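Local structure of fusolin (Unidentified entomopoxvirus, 4OW5) at residues Glu135-Pro140 against Asn193-Thr198; Ala142-Ser147 against Val213-Asn218. The protein forms virulence-enhancing viral spindles, binds chitin, and probably acts on it as a copper-dependent lytic polysaccharide monooxygenase. All coordinates share one frame; numbering follows the deposited sequence. Where two conformers were deposited one is given.

Contact 1: residues Glu135-Pro140 against Asn193-Thr198; sequences EFEFCP and NLVYRT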
loop_
_atom_site.group_PDB
_atom_site.type_symbol
_atom_site.label_atom_id
_atom_site.label_comp_id
_atom_site.label_asym_id
_atom_site.label_seq_id
_atom_site.Cartn_x
_atom_site.Cartn_y
_atom_site.Cartn_z
ATOM N N GLU A 135 -9.466 19.875 2.048
ATOM C CA GLU A 135 -10.641 20.689 2.186
ATOM C C GLU A 135 -11.871 19.814 1.892
ATOM O O GLU A 135 -12.191 19.552 0.747
ATOM C CB GLU A 135 -10.592 21.934 1.316
ATOM C CG GLU A 135 -11.747 22.864 1.617
ATOM C CD GLU A 135 -11.875 24.009 0.637
ATOM O OE1 GLU A 135 -12.041 23.740 -0.577
ATOM O OE2 GLU A 135 -11.931 25.171 1.096
ATOM N N PHE A 136 -12.544 19.394 2.938
ATOM C CA PHE A 136 -13.762 18.623 2.862
ATOM C C PHE A 136 -14.844 19.403 2.159
ATOM O O PHE A 136 -14.988 20.601 2.406
ATOM C CB PHE A 136 -14.284 18.229 4.265
ATOM C CG PHE A 136 -13.619 17.029 4.869
ATOM C CD1 PHE A 136 -14.144 15.767 4.687
ATOM C CD2 PHE A 136 -12.474 17.166 5.641
ATOM C CE1 PHE A 136 -13.547 14.653 5.270
ATOM C CE2 PHE A 136 -11.860 16.046 6.205
ATOM C CZ PHE A 136 -12.417 14.803 6.038
ATOM N N GLU A 137 -15.617 18.728 1.316
ATOM C CA GLU A 137 -16.813 19.291 0.692
ATOM C C GLU A 137 -17.955 18.322 0.939
ATOM O O GLU A 137 -17.863 17.130 0.596
ATOM C CB GLU A 137 -16.622 19.571 -0.821
ATOM C CG GLU A 137 -17.768 20.390 -1.390
ATOM C CD GLU A 137 -17.802 20.543 -2.898
ATOM O OE1 GLU A 137 -17.825 19.504 -3.592
ATOM O OE2 GLU A 137 -17.893 21.694 -3.386
ATOM N N PHE A 138 -18.967 18.786 1.648
ATOM C CA PHE A 138 -20.176 18.027 1.912
ATOM C C PHE A 138 -21.310 18.717 1.131
ATOM O O PHE A 138 -21.514 19.934 1.256
ATOM C CB PHE A 138 -20.447 17.930 3.406
ATOM C CG PHE A 138 -21.529 16.931 3.722
ATOM C CD1 PHE A 138 -22.862 17.303 3.706
ATOM C CD2 PHE A 138 -21.216 15.608 4.016
ATOM C CE1 PHE A 138 -23.866 16.361 3.933
ATOM C CE2 PHE A 138 -22.219 14.693 4.318
ATOM C CZ PHE A 138 -23.543 15.071 4.250
ATOM N N CYS A 139 -22.001 17.941 0.328
ATOM C CA CYS A 139 -23.028 18.368 -0.604
ATOM C C CYS A 139 -24.421 18.197 -0.002
ATOM O O CYS A 139 -24.926 17.071 0.037
ATOM C CB CYS A 139 -22.874 17.569 -1.892
ATOM S SG CYS A 139 -24.004 18.031 -3.227
ATOM N N PRO A 140 -25.089 19.292 0.436
ATOM C CA PRO A 140 -26.452 19.136 0.965
ATOM C C PRO A 140 -27.451 19.191 -0.178
ATOM O O PRO A 140 -27.490 20.180 -0.899
ATOM C CB PRO A 140 -26.600 20.330 1.898
ATOM C CG PRO A 140 -25.752 21.410 1.247
ATOM C CD PRO A 140 -24.669 20.712 0.456
ATOM N N ASN A 193 -26.381 24.962 -4.877
ATOM C CA ASN A 193 -25.470 26.109 -5.043
ATOM C C ASN A 193 -24.669 26.378 -3.755
ATOM O O ASN A 193 -23.672 27.103 -3.795
ATOM C CB ASN A 193 -26.255 27.375 -5.408
ATOM C CG ASN A 193 -26.824 28.121 -4.211
ATOM O OD1 ASN A 193 -27.736 27.645 -3.519
ATOM N ND2 ASN A 193 -26.298 29.301 -3.916
ATOM N N LEU A 194 -25.098 25.798 -2.619
ATOM C CA LEU A 194 -24.408 25.906 -1.332
ATOM C C LEU A 194 -23.805 24.539 -0.960
ATOM O O LEU A 194 -24.400 23.501 -1.238
ATOM C CB LEU A 194 -25.355 26.369 -0.218
ATOM C CG LEU A 194 -25.951 27.779 -0.346
ATOM C CD1 LEU A 194 -26.917 28.041 0.767
ATOM C CD2 LEU A 194 -24.875 28.821 -0.355
ATOM N N VAL A 195 -22.633 24.550 -0.360
ATOM C CA VAL A 195 -21.942 23.363 0.143
ATOM C C VAL A 195 -21.442 23.667 1.545
ATOM O O VAL A 195 -21.375 24.835 1.945
ATOM C CB VAL A 195 -20.763 22.935 -0.779
ATOM C CG1 VAL A 195 -21.261 22.400 -2.121
ATOM C CG2 VAL A 195 -19.763 24.072 -0.987
ATOM N N TYR A 196 -21.057 22.632 2.270
ATOM C CA TYR A 196 -20.343 22.743 3.525
ATOM C C TYR A 196 -18.901 22.447 3.200
ATOM O O TYR A 196 -18.634 21.392 2.623
ATOM C CB TYR A 196 -20.841 21.782 4.577
ATOM C CG TYR A 196 -22.231 22.063 5.081
ATOM C CD1 TYR A 196 -22.443 22.969 6.098
ATOM C CD2 TYR A 196 -23.309 21.302 4.658
ATOM C CE1 TYR A 196 -23.717 23.206 6.602
ATOM C CE2 TYR A 196 -24.591 21.540 5.135
ATOM C CZ TYR A 196 -24.798 22.516 6.089
ATOM O OH TYR A 196 -26.064 22.716 6.568
ATOM N N ARG A 197 -17.984 23.371 3.501
ATOM C CA ARG A 197 -16.545 23.163 3.283
ATOM C C ARG A 197 -15.732 23.501 4.492
ATOM O O ARG A 197 -15.961 24.532 5.095
ATOM C CB ARG A 197 -15.989 24.011 2.155
ATOM C CG ARG A 197 -16.387 23.649 0.785
ATOM C CD ARG A 197 -15.467 24.327 -0.228
ATOM N NE ARG A 197 -15.385 25.786 -0.094
ATOM C CZ ARG A 197 -16.087 26.686 -0.792
ATOM N NH1 ARG A 197 -16.965 26.297 -1.703
ATOM N NH2 ARG A 197 -15.902 27.984 -0.589
ATOM N N THR A 198 -14.717 22.698 4.785
ATOM C CA THR A 198 -13.796 22.946 5.895
ATOM C C THR A 198 -12.469 22.230 5.618
ATOM O O THR A 198 -12.485 21.181 5.009
ATOM C CB THR A 198 -14.424 22.471 7.242
ATOM O OG1 THR A 198 -13.706 23.034 8.325
ATOM C CG2 THR A 198 -14.474 20.952 7.396
HETATM O O HOH W 1 -13.834 27.693 1.949
HETATM O O HOH W 2 -16.898 24.043 -3.655
#
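In the fibronectin type III-like core of this lytic polysaccharide monooxygenase domain, Phe136 and Phe138 pair with Thr198 and Tyr196 in an antiparallel beta ladder. Four backbone bonds hold it. At the Phe138-Tyr196 pair, Phe138 N reaches Tyr196 O at 2.8 Å and Tyr196 N returns to Phe138 O at 2.9 Å, both nearly straight. The Phe136-Thr198 pair is less regular: Phe136 N lies 2.7 Å from Thr198 O, but the N-H...O angle is only 131°. Glu137 and Arg197 form the non-hydrogen-bonded pair between them.

Phe138 and Tyr196 lie side by side on the apolar face and point the same way, with CB to CB at 4.0 Å. Pro140 CB meets CE2 of the Tyr196 ring at 4.0 Å. The other face carries the charged side chains, with Val195 packed along Glu137. Glu135 is extended, with CG anti to its backbone N (chi1 -172°), which carries its carboxylate to the Arg197 side chain. The salt bridge from Glu135 OE2 to Arg197 NE is long, 3.7 Å, and one water joins the same two atoms. A second water links Glu137 OE2 to Arg197 NH1. All three charged groups have further partners: Glu135 OE1 pairs with Arg184, Glu137 OE2 bonds Ser187 OG, and Arg197 NH1 bonds Gln182 O.

A disulfide ties Cys139 to Cys189, and Tyr348, on helix 338-352 of the second subunit, packs on Glu137. Strand 131-140 runs between strands 2-6 and 194-203, and strand 180-182 flanks the latter.

Contact 2: residues Ala142-Ser147 against Val213-Asn218; sequences AIHEPS and VRWQRN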
loop_
_atom_site.group_PDB
_atom_site.type_symbol
_atom_site.label_atom_id
_atom_site.label_comp_id
_atom_site.label_asym_id
_atom_site.label_seq_id
_atom_site.Cartn_x
_atom_site.Cartn_y
_atom_site.Cartn_z
ATOM N N ALA A 142 -30.644 18.912 0.489
ATOM C CA ALA A 142 -31.662 19.683 1.198
ATOM C C ALA A 142 -30.959 20.460 2.282
ATOM O O ALA A 142 -30.234 19.872 3.084
ATOM C CB ALA A 142 -32.714 18.790 1.800
ATOM N N ILE A 143 -31.202 21.751 2.347
ATOM C CA ILE A 143 -30.554 22.615 3.336
ATOM C C ILE A 143 -31.224 22.478 4.704
ATOM O O ILE A 143 -32.420 22.701 4.833
ATOM C CB ILE A 143 -30.542 24.091 2.854
ATOM C CG1 ILE A 143 -29.778 24.244 1.508
ATOM C CG2 ILE A 143 -29.934 25.003 3.937
ATOM C CD1 ILE A 143 -28.308 23.904 1.589
ATOM N N HIS A 144 -30.442 22.160 5.726
ATOM C CA HIS A 144 -30.930 22.075 7.104
ATOM C C HIS A 144 -29.976 22.749 8.051
ATOM O O HIS A 144 -28.791 22.394 8.123
ATOM C CB HIS A 144 -31.173 20.656 7.620
ATOM C CG HIS A 144 -32.093 19.841 6.785
ATOM N ND1 HIS A 144 -33.418 20.214 6.554
ATOM C CD2 HIS A 144 -31.846 18.693 6.126
ATOM C CE1 HIS A 144 -33.905 19.290 5.741
ATOM N NE2 HIS A 144 -32.998 18.385 5.437
ATOM N N GLU A 145 -30.547 23.634 8.873
ATOM C CA GLU A 145 -29.862 24.359 9.925
ATOM C C GLU A 145 -30.816 24.562 11.108
ATOM O O GLU A 145 -32.008 24.749 10.880
ATOM C CB GLU A 145 -29.348 25.712 9.418
ATOM C CG GLU A 145 -28.092 25.627 8.565
ATOM C CD GLU A 145 -26.900 24.998 9.269
ATOM O OE1 GLU A 145 -26.743 25.176 10.498
ATOM O OE2 GLU A 145 -26.115 24.314 8.583
ATOM N N PRO A 146 -30.334 24.528 12.357
ATOM C CA PRO A 146 -28.919 24.386 12.760
ATOM C C PRO A 146 -28.410 22.925 12.651
ATOM O O PRO A 146 -29.170 21.963 12.717
ATOM C CB PRO A 146 -28.915 24.878 14.219
ATOM C CG PRO A 146 -30.298 24.621 14.717
ATOM C CD PRO A 146 -31.215 24.740 13.520
ATOM N N SER A 147 -27.114 22.786 12.528
ATOM C CA SER A 147 -26.490 21.480 12.430
ATOM C C SER A 147 -25.031 21.566 12.787
ATOM O O SER A 147 -24.480 22.665 12.984
ATOM C CB SER A 147 -26.652 20.938 11.017
ATOM O OG SER A 147 -25.921 21.738 10.099
ATOM N N VAL A 213 -17.902 10.580 8.367
ATOM C CA VAL A 213 -18.500 11.913 8.530
ATOM C C VAL A 213 -19.933 11.764 9.005
ATOM O O VAL A 213 -20.749 11.065 8.376
ATOM C CB VAL A 213 -18.459 12.728 7.223
ATOM C CG1 VAL A 213 -19.134 14.097 7.395
ATOM C CG2 VAL A 213 -17.031 12.921 6.743
ATOM N N ARG A 214 -20.233 12.491 10.076
ATOM C CA ARG A 214 -21.535 12.595 10.682
ATOM C C ARG A 214 -22.036 14.025 10.520
ATOM O O ARG A 214 -21.346 14.946 10.944
ATOM C CB ARG A 214 -21.447 12.255 12.161
ATOM C CG ARG A 214 -22.802 12.334 12.851
ATOM C CD ARG A 214 -22.634 12.150 14.327
ATOM N NE ARG A 214 -23.903 12.256 15.039
ATOM C CZ ARG A 214 -24.036 12.616 16.317
ATOM N NH1 ARG A 214 -22.966 12.919 17.050
ATOM N NH2 ARG A 214 -25.234 12.661 16.876
ATOM N N TRP A 215 -23.193 14.213 9.909
ATOM C CA TRP A 215 -23.842 15.524 9.755
ATOM C C TRP A 215 -25.104 15.443 10.584
ATOM O O TRP A 215 -26.026 14.699 10.241
ATOM C CB TRP A 215 -24.133 15.878 8.294
ATOM C CG TRP A 215 -24.870 17.182 8.140
ATOM C CD1 TRP A 215 -24.718 18.316 8.887
ATOM C CD2 TRP A 215 -25.837 17.499 7.132
ATOM N NE1 TRP A 215 -25.551 19.302 8.425
ATOM C CE2 TRP A 215 -26.252 18.830 7.352
ATOM C CE3 TRP A 215 -26.397 16.786 6.067
ATOM C CZ2 TRP A 215 -27.226 19.456 6.556
ATOM C CZ3 TRP A 215 -27.362 17.407 5.278
ATOM C CH2 TRP A 215 -27.773 18.721 5.532
ATOM N N GLN A 216 -25.091 16.075 11.745
ATOM C CA GLN A 216 -26.163 15.957 12.713
ATOM C C GLN A 216 -26.988 17.230 12.795
ATOM O O GLN A 216 -26.452 18.296 13.035
ATOM C CB GLN A 216 -25.560 15.646 14.087
ATOM C CG GLN A 216 -26.586 15.511 15.243
ATOM C CD GLN A 216 -27.595 14.425 15.016
ATOM O OE1 GLN A 216 -27.243 13.237 14.847
ATOM N NE2 GLN A 216 -28.872 14.762 15.052
ATOM N N ARG A 217 -28.300 17.101 12.616
ATOM C CA ARG A 217 -29.228 18.207 12.789
ATOM C C ARG A 217 -29.420 18.479 14.279
ATOM O O ARG A 217 -29.622 17.560 15.069
ATOM C CB ARG A 217 -30.578 17.904 12.139
ATOM C CG ARG A 217 -30.490 17.706 10.644
ATOM C CD ARG A 217 -31.862 17.555 10.019
ATOM N NE ARG A 217 -32.643 18.787 10.128
ATOM C CZ ARG A 217 -33.892 18.930 9.712
ATOM N NH1 ARG A 217 -34.528 17.918 9.135
ATOM N NH2 ARG A 217 -34.509 20.099 9.837
ATOM N N ASN A 218 -29.353 19.745 14.658
ATOM C CA ASN A 218 -29.590 20.166 16.038
ATOM C C ASN A 218 -31.069 20.389 16.239
ATOM O O ASN A 218 -31.476 21.552 16.261
ATOM C CB ASN A 218 -28.873 21.476 16.333
ATOM C CG ASN A 218 -27.439 21.354 16.573
ATOM O OD1 ASN A 218 -26.643 21.562 15.667
ATOM N ND2 ASN A 218 -27.077 21.137 17.811
HETATM O O HOH W 3 -34.174 22.524 11.854
HETATM O O HOH W 4 -31.591 21.198 11.327
#
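His144 and Arg217 stack flat against each other. His144 is a ligand of the copper or zinc site of this protein, although no metal is bound in this chain. The guanidinium lies over one face of the imidazole, centres 3.7 Å apart and planes 16° apart. Arg217 CZ comes to 3.4 Å from His144 ND1. A bend at chi3 (66°) turns the guanidinium over the ring. The stack would restrict tilting of the imidazole.

Two direct hydrogen bonds cross the contact. Trp215 NE1 gives its N-H to Ser147 OG at 3.0 Å, with the oxygen in the indole plane. Ser147 OG in turn donates to Glu145 OE2, so the hydroxyl is used both ways. Asn218 N bonds Pro146 O at 3.0 Å, from above the carbonyl plane. Pro146 follows a cis peptide bond.

Waters add to this. One bridges Pro146 O and Arg217 NE, the latter at 2.9 Å. Another joins Glu145 O to Arg217 NH2.

Ala142 O and His144 O meet the edge of the Trp215 indole. Separately, Pro146 CG makes an apolar touch with Asn218 CB at 3.8 Å.

The loop joins strands 131-140 and 147-154, and Ser147 begins the pairing of the latter with strand 209-217. Ala142 forms a backbone hydrogen bond with His1, which shares the same metal site with His144. Trp215 stacks on Phe149 of strand 147-154, and its backbone pairs with Phe225 of strand 223-234.

Contact 1 is mostly buried sheet core, whereas contact 2 is only partly buried, at the metal-site end of the domain. Strand 131-140 of contact 1 leads into the loop of contact 2, and strand 194-203 is followed by strand 209-217. Contact 1 lies in one sheet and contact 2 at the end of the other; the two meet where Phe138 and Tyr196 touch Trp215. Tyr196 OH also lies 2.6 Å from Glu145 OE2, a probable hydrogen bond. Regular backbone pairing dominates 135-140 with 193-198, while side-chain stacking and isolated hydrogen bonds carry 142-147 with 213-218. Both arginines use waters, but Arg197 lies beside carboxylates and Arg217 flat on a histidine.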